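Local coordinates for adenylate cyclase-like protein (PDB 4QO6) that serves as a structural protein of the inner-membrane ring of the chlamydial type III secretion system, this chain being three small domains of its periplasmic region, at residues Q20-V25 and K48-Y53; I69-V74 and M93-P98; S83-F88 and A117-L122; G146-S151 and Q184-I189. All coordinates share one frame; numbering follows the deposited sequence.

Contact 1 (Q20-V25 and K48-Y53)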
loop_
_atom_site.group_PDB
_atom_site.type_symbol
_atom_site.label_atom_id
_atom_site.label_comp_id
_atom_site.label_asym_id
_atom_site.label_seq_id
_atom_site.Cartn_x
_atom_site.Cartn_y
_atom_site.Cartn_z
ATOM N N GLN A 20 19.801 -21.351 3.453
ATOM C CA GLN A 20 20.033 -20.013 4.093
ATOM C C GLN A 20 19.925 -18.862 3.128
ATOM O O GLN A 20 19.617 -17.733 3.524
ATOM C CB GLN A 20 21.417 -19.923 4.754
ATOM C CG GLN A 20 22.596 -19.809 3.786
ATOM C CD GLN A 20 23.920 -19.413 4.479
ATOM O OE1 GLN A 20 24.686 -20.285 4.900
ATOM N NE2 GLN A 20 24.172 -18.091 4.614
ATOM N N GLN A 21 20.174 -19.140 1.852
ATOM C CA GLN A 21 20.028 -18.111 0.836
ATOM C C GLN A 21 18.589 -17.759 0.472
ATOM O O GLN A 21 18.361 -16.826 -0.313
ATOM C CB GLN A 21 20.818 -18.514 -0.407
ATOM C CG GLN A 21 22.312 -18.831 -0.063
ATOM C CD GLN A 21 23.049 -19.424 -1.249
ATOM O OE1 GLN A 21 22.992 -18.847 -2.360
ATOM N NE2 GLN A 21 23.709 -20.599 -1.053
ATOM N N PHE A 22 17.628 -18.531 0.997
ATOM C CA PHE A 22 16.203 -18.425 0.668
ATOM C C PHE A 22 15.515 -18.299 2.010
ATOM O O PHE A 22 15.203 -19.277 2.696
ATOM C CB PHE A 22 15.829 -19.664 -0.082
ATOM C CG PHE A 22 16.610 -19.841 -1.385
ATOM C CD1 PHE A 22 16.239 -19.160 -2.543
ATOM C CD2 PHE A 22 17.670 -20.693 -1.458
ATOM C CE1 PHE A 22 16.947 -19.333 -3.729
ATOM C CE2 PHE A 22 18.396 -20.862 -2.642
ATOM C CZ PHE A 22 18.039 -20.190 -3.772
ATOM N N PRO A 23 15.395 -17.084 2.494
ATOM C CA PRO A 23 14.806 -16.971 3.827
ATOM C C PRO A 23 13.323 -17.486 3.795
ATOM O O PRO A 23 12.679 -17.410 2.739
ATOM C CB PRO A 23 14.836 -15.450 4.114
ATOM C CG PRO A 23 15.788 -14.860 3.122
ATOM C CD PRO A 23 15.758 -15.781 1.916
ATOM N N THR A 24 12.891 -17.987 4.948
ATOM C CA THR A 24 11.657 -18.748 5.215
ATOM C C THR A 24 11.720 -20.201 4.797
ATOM O O THR A 24 10.777 -20.988 5.113
ATOM C CB THR A 24 10.399 -18.163 4.630
ATOM O OG1 THR A 24 10.414 -18.360 3.227
ATOM C CG2 THR A 24 10.239 -16.667 4.925
ATOM N N VAL A 25 12.729 -20.597 4.033
ATOM C CA VAL A 25 12.720 -21.982 3.603
ATOM C C VAL A 25 13.192 -22.845 4.748
ATOM O O VAL A 25 14.146 -22.460 5.475
ATOM C CB VAL A 25 13.502 -22.215 2.384
ATOM C CG1 VAL A 25 13.593 -23.713 2.091
ATOM C CG2 VAL A 25 12.876 -21.492 1.220
ATOM N N LYS A 48 12.803 -20.269 -7.395
ATOM C CA LYS A 48 12.452 -21.609 -7.045
ATOM C C LYS A 48 13.335 -22.599 -7.812
ATOM O O LYS A 48 13.795 -23.599 -7.272
ATOM C CB LYS A 48 11.004 -21.826 -7.374
ATOM C CG LYS A 48 10.392 -23.127 -6.869
ATOM C CD LYS A 48 8.874 -22.867 -6.866
ATOM C CE LYS A 48 8.072 -23.911 -6.165
ATOM N NZ LYS A 48 8.373 -25.200 -6.798
ATOM N N SER A 49 13.542 -22.342 -9.095
ATOM C CA SER A 49 14.380 -23.230 -9.888
ATOM C C SER A 49 15.847 -23.224 -9.395
ATOM O O SER A 49 16.475 -24.265 -9.379
ATOM C CB SER A 49 14.312 -22.862 -11.380
ATOM O OG SER A 49 13.019 -23.207 -11.897
ATOM N N GLU A 50 16.359 -22.070 -8.994
ATOM C CA GLU A 50 17.693 -21.997 -8.409
ATOM C C GLU A 50 17.763 -22.873 -7.152
ATOM O O GLU A 50 18.714 -23.652 -6.992
ATOM C CB GLU A 50 18.098 -20.575 -8.024
ATOM C CG GLU A 50 18.814 -19.726 -9.076
ATOM C CD GLU A 50 18.805 -18.240 -8.680
ATOM O OE1 GLU A 50 18.960 -17.949 -7.465
ATOM O OE2 GLU A 50 18.627 -17.354 -9.539
ATOM N N LEU A 51 16.749 -22.751 -6.285
ATOM C CA LEU A 51 16.742 -23.508 -5.041
ATOM C C LEU A 51 16.761 -24.986 -5.314
ATOM O O LEU A 51 17.621 -25.686 -4.801
ATOM C CB LEU A 51 15.566 -23.124 -4.155
ATOM C CG LEU A 51 15.213 -23.999 -2.969
ATOM C CD1 LEU A 51 16.360 -24.157 -1.959
ATOM C CD2 LEU A 51 13.930 -23.444 -2.334
ATOM N N LEU A 52 15.819 -25.445 -6.134
ATOM C CA LEU A 52 15.691 -26.877 -6.413
ATOM C C LEU A 52 16.915 -27.512 -7.073
ATOM O O LEU A 52 17.224 -28.658 -6.828
ATOM C CB LEU A 52 14.502 -27.199 -7.294
ATOM C CG LEU A 52 13.165 -26.757 -6.733
ATOM C CD1 LEU A 52 12.169 -26.787 -7.891
ATOM C CD2 LEU A 52 12.721 -27.612 -5.554
ATOM N N TYR A 53 17.543 -26.794 -7.967
ATOM C CA TYR A 53 18.697 -27.336 -8.658
ATOM C C TYR A 53 19.965 -27.338 -7.815
ATOM O O TYR A 53 20.805 -28.211 -8.019
ATOM C CB TYR A 53 18.907 -26.668 -10.030
ATOM C CG TYR A 53 18.067 -27.414 -11.035
ATOM C CD1 TYR A 53 16.668 -27.290 -11.029
ATOM C CD2 TYR A 53 18.647 -28.320 -11.944
ATOM C CE1 TYR A 53 15.879 -28.007 -11.904
ATOM C CE2 TYR A 53 17.857 -29.036 -12.839
ATOM C CZ TYR A 53 16.477 -28.869 -12.804
ATOM O OH TYR A 53 15.679 -29.554 -13.673
#
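Phe22 O accepts the backbone N-H of Val25 at an N-to-O distance of 3.1 Å, and this bond closes a type II beta turn whose two end residues both face Leu51. The turn follows helix 10-19 and leads into strand 26-30; Leu51 projects from helix 45-56. Across the contact the evidence is purely apolar. Leu51 CB sits over the middle of the Phe22 ring, 3.9 Å from its centroid and only 13° off the ring normal, which defines a CH-pi contact on the face. The two side chains slide past each other in opposite directions, so Leu51 CD1 goes on to meet Phe22 CD2 at 3.7 Å, near the root of the ring. The outer end of the ring, Phe22 CZ, points to the helix, where Glu50 CB lies near the ring plane at 4.3 Å. With CG anti to the backbone N (chi1 167°), the branch of Leu51 is carried toward the turn, and chi2 of 59° parts its methyls: Leu51 CD2 and Val25 CG2 meet tip to tip at 4.2 Å. Behind it, Leu51 also touches Val42 and Val68 of the sheet strands 41-42 and 63-70. Phe22, Val25 and Leu51 are all buried, and no hydrogen bond crosses between the segments. The turn is therefore held against the helix by dispersion and burial of carbon, while its own backbone bond probably helps set the spacing of the two side chains.

Contact 2 (I69-V74 and M93-P98)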
loop_
_atom_site.group_PDB
_atom_site.type_symbol
_atom_site.label_atom_id
_atom_site.label_comp_id
_atom_site.label_asym_id
_atom_site.label_seq_id
_atom_site.Cartn_x
_atom_site.Cartn_y
_atom_site.Cartn_z
ATOM N N ILE A 69 6.200 -22.332 -1.861
ATOM C CA ILE A 69 5.317 -21.354 -2.491
ATOM C C ILE A 69 6.077 -20.302 -3.330
ATOM O O ILE A 69 7.038 -19.653 -2.856
ATOM C CB ILE A 69 4.545 -20.600 -1.390
ATOM C CG1 ILE A 69 3.774 -21.582 -0.445
ATOM C CG2 ILE A 69 3.628 -19.567 -1.977
ATOM C CD1 ILE A 69 2.987 -22.667 -1.173
ATOM N N ASP A 70 5.634 -20.131 -4.569
ATOM C CA ASP A 70 6.062 -19.048 -5.435
ATOM C C ASP A 70 5.172 -17.814 -5.117
ATOM O O ASP A 70 4.004 -17.719 -5.493
ATOM C CB ASP A 70 5.922 -19.524 -6.875
ATOM C CG ASP A 70 6.089 -18.409 -7.908
ATOM O OD1 ASP A 70 6.182 -17.246 -7.505
ATOM O OD2 ASP A 70 6.154 -18.729 -9.133
ATOM N N ASP A 71 5.694 -16.892 -4.350
ATOM C CA ASP A 71 4.888 -15.767 -3.896
ATOM C C ASP A 71 4.348 -14.928 -5.056
ATOM O O ASP A 71 3.245 -14.369 -4.943
ATOM C CB ASP A 71 5.662 -14.910 -2.918
ATOM C CG ASP A 71 5.854 -15.570 -1.563
ATOM O OD1 ASP A 71 5.187 -16.574 -1.251
ATOM O OD2 ASP A 71 6.654 -15.058 -0.762
ATOM N N GLU A 72 5.086 -14.867 -6.173
ATOM C CA GLU A 72 4.650 -14.074 -7.354
ATOM C C GLU A 72 3.343 -14.604 -7.966
ATOM O O GLU A 72 2.491 -13.827 -8.348
ATOM C CB GLU A 72 5.760 -14.052 -8.419
ATOM C CG GLU A 72 5.620 -13.062 -9.529
ATOM C CD GLU A 72 6.724 -13.196 -10.612
ATOM O OE1 GLU A 72 6.879 -14.265 -11.333
ATOM O OE2 GLU A 72 7.451 -12.196 -10.721
ATOM N N ALA A 73 3.232 -15.919 -8.104
ATOM C CA ALA A 73 2.025 -16.578 -8.598
ATOM C C ALA A 73 0.906 -16.233 -7.646
ATOM O O ALA A 73 -0.166 -15.948 -8.076
ATOM C CB ALA A 73 2.191 -18.110 -8.675
ATOM N N VAL A 74 1.191 -16.249 -6.348
ATOM C CA VAL A 74 0.210 -15.882 -5.310
ATOM C C VAL A 74 -0.361 -14.493 -5.398
ATOM O O VAL A 74 -1.592 -14.350 -5.539
ATOM C CB VAL A 74 0.696 -16.141 -3.897
ATOM C CG1 VAL A 74 -0.372 -15.730 -2.900
ATOM C CG2 VAL A 74 1.057 -17.646 -3.692
ATOM N N MET A 93 -2.089 -6.211 -4.678
ATOM C CA MET A 93 -1.262 -6.933 -3.748
ATOM C C MET A 93 0.132 -7.164 -4.371
ATOM O O MET A 93 0.256 -7.438 -5.591
ATOM C CB MET A 93 -1.884 -8.281 -3.390
ATOM C CG MET A 93 -1.049 -9.125 -2.417
ATOM S SD MET A 93 -1.881 -10.641 -1.890
ATOM C CE MET A 93 -2.989 -9.884 -0.713
ATOM N N GLN A 94 1.125 -7.049 -3.505
ATOM C CA GLN A 94 2.537 -7.225 -3.796
ATOM C C GLN A 94 3.158 -7.981 -2.615
ATOM O O GLN A 94 2.478 -8.319 -1.655
ATOM C CB GLN A 94 3.280 -5.870 -3.987
ATOM C CG GLN A 94 2.783 -4.990 -5.141
ATOM C CD GLN A 94 2.914 -5.577 -6.584
ATOM O OE1 GLN A 94 4.018 -5.982 -7.016
ATOM N NE2 GLN A 94 1.781 -5.562 -7.361
ATOM N N SER A 95 4.446 -8.250 -2.747
ATOM C CA SER A 95 5.247 -8.884 -1.752
ATOM C C SER A 95 6.656 -8.300 -1.799
ATOM O O SER A 95 7.368 -8.574 -2.764
ATOM C CB SER A 95 5.401 -10.354 -2.065
ATOM O OG SER A 95 6.316 -10.905 -1.111
ATOM N N PRO A 96 7.064 -7.534 -0.760
ATOM C CA PRO A 96 8.401 -6.945 -0.808
ATOM C C PRO A 96 9.459 -7.973 -0.355
ATOM O O PRO A 96 10.640 -7.778 -0.522
ATOM C CB PRO A 96 8.300 -5.792 0.176
ATOM C CG PRO A 96 7.303 -6.287 1.163
ATOM C CD PRO A 96 6.266 -6.978 0.341
ATOM N N GLU A 97 9.031 -9.077 0.219
ATOM C CA GLU A 97 9.969 -10.169 0.432
ATOM C C GLU A 97 9.283 -11.491 0.735
ATOM O O GLU A 97 8.120 -11.507 1.121
ATOM C CB GLU A 97 10.975 -9.830 1.509
ATOM C CG GLU A 97 10.415 -9.160 2.732
ATOM C CD GLU A 97 11.311 -9.353 3.916
ATOM O OE1 GLU A 97 11.958 -10.415 3.975
ATOM O OE2 GLU A 97 11.379 -8.457 4.783
ATOM N N PRO A 98 10.019 -12.596 0.543
ATOM C CA PRO A 98 9.483 -13.930 0.716
ATOM C C PRO A 98 8.655 -14.013 2.012
ATOM O O PRO A 98 9.098 -13.583 3.059
ATOM C CB PRO A 98 10.748 -14.792 0.768
ATOM C CG PRO A 98 11.675 -14.068 -0.216
ATOM C CD PRO A 98 11.436 -12.621 0.066
HETATM O O HOH W 1 8.208 -12.341 -2.275
#
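Asp71 and Ser95 face each other across the contact without meeting directly: Asp71 OD2 and Ser95 OG stand 4.2 Å apart, too far for a hydrogen bond. Both point their first side-chain bond toward the opposite segment, Asp71 from the first turn of helix 71-83 and Ser95 from the end region of strand 92-95. A chi1 of -72° leaves Asp71 CG anti to its carbonyl carbon, and this carries OD2 over to the backbone of Pro98, where Pro98 CA is 3.4 Å away. A water fills in between the two, donating to Ser95 OG at 2.6 Å and more weakly to Asp71 OD2 at 3.5 Å. Stronger partners lie outside the two segments. Asp71 OD2 is hydrogen-bonded to Gly99 N and Asp71 OD1 to His41 ND1, while Ser95 OG bonds to Ile100 O. Ahead of Asp71, Asp70 occupies the N-cap of the helix, its OD1 accepting weak bonds from Glu72 N and Ala73 N. The buried carboxylate of Asp71 is thus matched on both oxygens, and its place at a helix N-terminus would probably favour the charged form. Chemically, one acidic group joins the turn around Pro98 to His41 of strand 41-42 in the preceding sheet, consistent with polar bonding that links the PD1 and PD2 parts where strand 63-70 runs into helix 71-83.

Contact 3 (S83-F88 and A117-L122)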
loop_
_atom_site.group_PDB
_atom_site.type_symbol
_atom_site.label_atom_id
_atom_site.label_comp_id
_atom_site.label_asym_id
_atom_site.label_seq_id
_atom_site.Cartn_x
_atom_site.Cartn_y
_atom_site.Cartn_z
ATOM N N SER A 83 -9.226 -7.453 -9.743
ATOM C CA SER A 83 -9.384 -6.704 -11.006
ATOM C C SER A 83 -10.770 -6.896 -11.575
ATOM O O SER A 83 -11.268 -6.038 -12.198
ATOM C CB SER A 83 -8.365 -7.181 -12.075
ATOM O OG SER A 83 -8.732 -8.453 -12.741
ATOM N N LYS A 84 -11.342 -8.073 -11.387
ATOM C CA LYS A 84 -12.671 -8.438 -11.850
ATOM C C LYS A 84 -13.776 -8.005 -10.910
ATOM O O LYS A 84 -14.941 -8.213 -11.187
ATOM C CB LYS A 84 -12.724 -9.959 -11.958
ATOM C CG LYS A 84 -11.976 -10.458 -13.176
ATOM C CD LYS A 84 -11.773 -11.962 -13.223
ATOM C CE LYS A 84 -11.185 -12.351 -14.585
ATOM N NZ LYS A 84 -10.177 -11.377 -15.146
ATOM N N ASN A 85 -13.408 -7.440 -9.777
ATOM C CA ASN A 85 -14.369 -7.010 -8.781
ATOM C C ASN A 85 -14.581 -5.486 -8.806
ATOM O O ASN A 85 -13.715 -4.729 -8.427
ATOM C CB ASN A 85 -13.860 -7.453 -7.418
ATOM C CG ASN A 85 -14.936 -7.460 -6.390
ATOM O OD1 ASN A 85 -15.352 -6.400 -5.894
ATOM N ND2 ASN A 85 -15.403 -8.652 -6.050
ATOM N N PRO A 86 -15.759 -5.023 -9.221
ATOM C CA PRO A 86 -15.904 -3.550 -9.351
ATOM C C PRO A 86 -15.685 -2.790 -8.022
ATOM O O PRO A 86 -15.080 -1.687 -7.986
ATOM C CB PRO A 86 -17.347 -3.393 -9.837
ATOM C CG PRO A 86 -18.076 -4.593 -9.251
ATOM C CD PRO A 86 -17.066 -5.723 -9.200
ATOM N N GLU A 87 -16.154 -3.390 -6.934
ATOM C CA GLU A 87 -15.894 -2.858 -5.593
ATOM C C GLU A 87 -14.368 -2.626 -5.311
ATOM O O GLU A 87 -14.005 -1.640 -4.682
ATOM C CB GLU A 87 -16.573 -3.783 -4.557
ATOM C CG GLU A 87 -16.578 -3.316 -3.101
ATOM C CD GLU A 87 -17.708 -2.359 -2.726
ATOM O OE1 GLU A 87 -18.356 -1.792 -3.636
ATOM O OE2 GLU A 87 -17.934 -2.154 -1.506
ATOM N N PHE A 88 -13.471 -3.494 -5.806
ATOM C CA PHE A 88 -12.047 -3.448 -5.387
ATOM C C PHE A 88 -11.002 -3.192 -6.450
ATOM O O PHE A 88 -9.841 -3.327 -6.172
ATOM C CB PHE A 88 -11.656 -4.733 -4.655
ATOM C CG PHE A 88 -12.602 -5.107 -3.579
ATOM C CD1 PHE A 88 -12.920 -4.203 -2.582
ATOM C CD2 PHE A 88 -13.168 -6.345 -3.552
ATOM C CE1 PHE A 88 -13.806 -4.532 -1.585
ATOM C CE2 PHE A 88 -14.067 -6.683 -2.564
ATOM C CZ PHE A 88 -14.388 -5.771 -1.583
ATOM N N ALA A 117 -12.031 -7.111 3.699
ATOM C CA ALA A 117 -11.521 -8.056 4.688
ATOM C C ALA A 117 -12.267 -9.392 4.596
ATOM O O ALA A 117 -11.624 -10.466 4.567
ATOM C CB ALA A 117 -11.644 -7.474 6.081
ATOM N N ASP A 118 -13.614 -9.315 4.505
ATOM C CA ASP A 118 -14.456 -10.493 4.231
ATOM C C ASP A 118 -14.009 -11.190 2.958
ATOM O O ASP A 118 -13.893 -12.409 2.923
ATOM C CB ASP A 118 -15.929 -10.126 3.966
ATOM C CG ASP A 118 -16.607 -9.456 5.137
ATOM O OD1 ASP A 118 -16.116 -9.613 6.296
ATOM O OD2 ASP A 118 -17.660 -8.781 4.874
ATOM N N TYR A 119 -13.863 -10.416 1.892
ATOM C CA TYR A 119 -13.457 -10.971 0.612
ATOM C C TYR A 119 -12.121 -11.767 0.753
ATOM O O TYR A 119 -12.005 -12.923 0.308
ATOM C CB TYR A 119 -13.357 -9.851 -0.404
ATOM C CG TYR A 119 -13.115 -10.335 -1.770
ATOM C CD1 TYR A 119 -14.156 -10.833 -2.543
ATOM C CD2 TYR A 119 -11.833 -10.327 -2.312
ATOM C CE1 TYR A 119 -13.926 -11.331 -3.819
ATOM C CE2 TYR A 119 -11.604 -10.838 -3.575
ATOM C CZ TYR A 119 -12.640 -11.328 -4.323
ATOM O OH TYR A 119 -12.369 -11.830 -5.579
ATOM N N LEU A 120 -11.117 -11.139 1.376
ATOM C CA LEU A 120 -9.778 -11.733 1.509
ATOM C C LEU A 120 -9.850 -12.958 2.402
ATOM O O LEU A 120 -9.103 -13.945 2.217
ATOM C CB LEU A 120 -8.820 -10.721 2.124
ATOM C CG LEU A 120 -8.435 -9.520 1.255
ATOM C CD1 LEU A 120 -7.774 -8.445 2.074
ATOM C CD2 LEU A 120 -7.501 -9.942 0.126
ATOM N N ASN A 121 -10.799 -12.909 3.355
ATOM C CA ASN A 121 -11.101 -14.083 4.187
ATOM C C ASN A 121 -11.506 -15.300 3.435
ATOM O O ASN A 121 -11.103 -16.387 3.800
ATOM C CB ASN A 121 -12.202 -13.810 5.195
ATOM C CG ASN A 121 -11.678 -13.778 6.592
ATOM O OD1 ASN A 121 -11.257 -14.815 7.166
ATOM N ND2 ASN A 121 -11.668 -12.588 7.152
ATOM N N LEU A 122 -12.319 -15.098 2.402
ATOM C CA LEU A 122 -12.835 -16.175 1.577
ATOM C C LEU A 122 -11.869 -16.633 0.465
ATOM O O LEU A 122 -11.967 -17.742 0.028
ATOM C CB LEU A 122 -14.160 -15.715 0.986
ATOM C CG LEU A 122 -15.335 -15.683 1.982
ATOM C CD1 LEU A 122 -16.536 -15.040 1.329
ATOM C CD2 LEU A 122 -15.676 -17.083 2.477
#
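Phe88 and Tyr119 form the buried, many-atom part of this contact, whereas Asn85 makes a single approach to the outer part of the same tyrosine. Phe88 CE2 lies 3.9 Å from Tyr119 CG, is equally near Tyr119 CB and also approaches CD1, so the phenylalanine meets the root of the tyrosine more than its far end. The ring centroids are 5.5 Å apart and the planes inclined at 50°, values that fit neither a parallel stack nor an edge-to-face pair. Phe88 is buried: it also touches Leu82 of helix 71-83 and Cys115 and Leu116 of helix 110-123, which puts its ring in the gap between those helices. Tyr119 gets there by having CG anti to the backbone N (chi1 -173°), which swings its ring from helix 110-123 toward the loop. Farther out, both partners are partly exposed. Asn85 ND2 comes within 3.8 Å of Tyr119 CE1, but the amide and ring planes are 64° apart and no hydrogen bond is made, so this is van der Waals contact alone. Tyr119 also rests on Leu81 and Leu82 and stacks with His123 one turn along its helix. Phe88 N bonds to Asn85 O at 2.9 Å, consistent with a bend that lets both residues reach one ring. The setting is that of the BON-like alpha/beta fold, with helix 110-123 as the crossover of a beta-alpha-beta unit between parallel strands 100-107 and 130-136, packed beside helix 71-83.

Contact 4 (G146-S151 and Q184-I189)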
loop_
_atom_site.group_PDB
_atom_site.type_symbol
_atom_site.label_atom_id
_atom_site.label_comp_id
_atom_site.label_asym_id
_atom_site.label_seq_id
_atom_site.Cartn_x
_atom_site.Cartn_y
_atom_site.Cartn_z
ATOM N N GLY A 146 -9.861 18.376 9.990
ATOM C CA GLY A 146 -9.333 18.742 11.304
ATOM C C GLY A 146 -8.096 19.644 11.287
ATOM O O GLY A 146 -7.996 20.552 12.115
ATOM N N HIS A 147 -7.148 19.426 10.385
ATOM C CA HIS A 147 -6.038 20.368 10.197
ATOM C C HIS A 147 -6.519 21.781 9.776
ATOM O O HIS A 147 -5.993 22.785 10.212
ATOM C CB HIS A 147 -5.093 19.864 9.120
ATOM C CG HIS A 147 -4.302 18.662 9.524
ATOM N ND1 HIS A 147 -4.763 17.371 9.344
ATOM C CD2 HIS A 147 -3.073 18.554 10.086
ATOM C CE1 HIS A 147 -3.853 16.526 9.797
ATOM N NE2 HIS A 147 -2.825 17.216 10.259
ATOM N N LEU A 148 -7.526 21.857 8.911
ATOM C CA LEU A 148 -7.972 23.166 8.451
ATOM C C LEU A 148 -8.659 23.939 9.617
ATOM O O LEU A 148 -8.421 25.104 9.808
ATOM C CB LEU A 148 -8.936 23.059 7.259
ATOM C CG LEU A 148 -8.317 22.545 5.956
ATOM C CD1 LEU A 148 -9.447 22.162 4.990
ATOM C CD2 LEU A 148 -7.355 23.564 5.366
ATOM N N VAL A 149 -9.489 23.245 10.373
ATOM C CA VAL A 149 -10.116 23.795 11.544
ATOM C C VAL A 149 -9.085 24.206 12.608
ATOM O O VAL A 149 -9.139 25.315 13.108
ATOM C CB VAL A 149 -11.099 22.813 12.159
ATOM C CG1 VAL A 149 -11.706 23.422 13.409
ATOM C CG2 VAL A 149 -12.188 22.461 11.166
ATOM N N GLN A 150 -8.129 23.341 12.930
ATOM C CA GLN A 150 -7.072 23.709 13.878
ATOM C C GLN A 150 -6.431 25.077 13.516
ATOM O O GLN A 150 -6.132 25.930 14.381
ATOM C CB GLN A 150 -5.977 22.634 13.907
ATOM C CG GLN A 150 -4.759 22.997 14.726
ATOM C CD GLN A 150 -3.895 21.801 15.077
ATOM O OE1 GLN A 150 -3.748 21.470 16.256
ATOM N NE2 GLN A 150 -3.298 21.165 14.067
ATOM N N SER A 151 -6.210 25.258 12.228
ATOM C CA SER A 151 -5.420 26.348 11.731
ATOM C C SER A 151 -6.195 27.666 11.533
ATOM O O SER A 151 -5.587 28.658 11.228
ATOM C CB SER A 151 -4.758 25.922 10.431
ATOM O OG SER A 151 -3.453 25.435 10.701
ATOM N N GLN A 184 1.054 23.433 2.488
ATOM C CA GLN A 184 2.275 22.610 2.499
ATOM C C GLN A 184 2.129 21.412 3.432
ATOM O O GLN A 184 2.438 20.282 3.071
ATOM C CB GLN A 184 3.491 23.431 2.939
ATOM C CG GLN A 184 4.069 24.289 1.836
ATOM C CD GLN A 184 4.370 23.466 0.599
ATOM O OE1 GLN A 184 4.959 22.380 0.690
ATOM N NE2 GLN A 184 3.949 23.960 -0.563
ATOM N N GLU A 185 1.628 21.682 4.625
ATOM C CA GLU A 185 1.499 20.681 5.670
ATOM C C GLU A 185 0.450 19.606 5.341
ATOM O O GLU A 185 0.641 18.436 5.689
ATOM C CB GLU A 185 1.193 21.373 7.015
ATOM C CG GLU A 185 2.314 22.307 7.486
ATOM C CD GLU A 185 1.938 23.203 8.671
ATOM O OE1 GLU A 185 0.797 23.123 9.192
ATOM O OE2 GLU A 185 2.813 24.002 9.082
ATOM N N LEU A 186 -0.641 19.987 4.670
ATOM C CA LEU A 186 -1.628 19.014 4.186
ATOM C C LEU A 186 -1.015 18.039 3.156
ATOM O O LEU A 186 -1.413 16.870 3.093
ATOM C CB LEU A 186 -2.845 19.708 3.551
ATOM C CG LEU A 186 -3.695 20.655 4.415
ATOM C CD1 LEU A 186 -4.873 21.234 3.649
ATOM C CD2 LEU A 186 -4.195 19.963 5.663
ATOM N N GLN A 187 -0.064 18.515 2.351
ATOM C CA GLN A 187 0.663 17.642 1.429
ATOM C C GLN A 187 1.458 16.531 2.128
ATOM O O GLN A 187 1.703 15.492 1.541
ATOM C CB GLN A 187 1.637 18.444 0.569
ATOM C CG GLN A 187 0.998 19.439 -0.375
ATOM C CD GLN A 187 1.940 19.861 -1.492
ATOM O OE1 GLN A 187 3.159 19.691 -1.395
ATOM N NE2 GLN A 187 1.377 20.411 -2.564
ATOM N N ASP A 188 1.877 16.767 3.365
ATOM C CA ASP A 188 2.710 15.837 4.098
ATOM C C ASP A 188 1.874 14.987 5.063
ATOM O O ASP A 188 2.227 14.849 6.216
ATOM C CB ASP A 188 3.834 16.622 4.811
ATOM C CG ASP A 188 4.811 17.265 3.812
ATOM O OD1 ASP A 188 5.441 16.502 3.057
ATOM O OD2 ASP A 188 4.950 18.512 3.746
ATOM N N ILE A 189 0.796 14.389 4.560
ATOM C CA ILE A 189 -0.123 13.541 5.344
ATOM C C ILE A 189 -0.426 12.204 4.653
ATOM O O ILE A 189 -0.650 12.164 3.454
ATOM C CB ILE A 189 -1.483 14.249 5.515
ATOM C CG1 ILE A 189 -1.395 15.310 6.608
ATOM C CG2 ILE A 189 -2.617 13.263 5.812
ATOM C CD1 ILE A 189 -2.704 16.047 6.829
#
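The BON domain of this chain has two helices, 137-150 and 176-187, and this contact joins them near their C-terminal ends. Leu186 provides both of the sounder links. Its CD2 methyl meets His147 CB at 3.6 Å, the two side chains sliding past each other in opposite directions, and its CD1 touches Leu148 CD2 at 3.8 Å, these leucines crossing at about a right angle. A chi1 of -61° places Leu186 CG anti to the carbonyl carbon, and the end of the side chain comes nearer helix 137-150 than its first bond would suggest. Leu148 leans on Val182 as well, one helical turn before Leu186. Beyond the helix end, Ile189 brings CD1 over one face of the His147 imidazole, 3.5 Å from the centroid and 26° off the normal, displaced toward the rim. That CH-pi contact is doubtful in detail, since His147 was deposited in two conformers and its closest approach, CE1 to Ile189 CD1, is short at 3.2 Å. In the same conformer His147 ND1 bonds to Ala143 O within its own helix. No hydrogen bond spans the two segments, which implies that the helix ends cohere chiefly through the leucine methyls and His147 CB.

How the contacts relate
Along the chain contact 1 closes before contact 2 opens, contacts 2 and 3 interleave, and contact 4 comes last. Contact 1 lies in the CdsD PD1 domain, contacts 2 and 3 in PD2, contact 4 in the BON domain. Centres of contacts 1 and 2 are 14 Å apart, and they touch where Thr24 CG2 nears Pro98 O at 3.8 Å. Contact 3 is 18 Å from contact 2 between centres, and helix 71-83 runs from one to the other. Contact 4 stands apart, its centre 32 Å from that of contact 3 and 47 Å from that of contact 1. This spacing fits an extended periplasmic rod of small domains, with the first two closely joined.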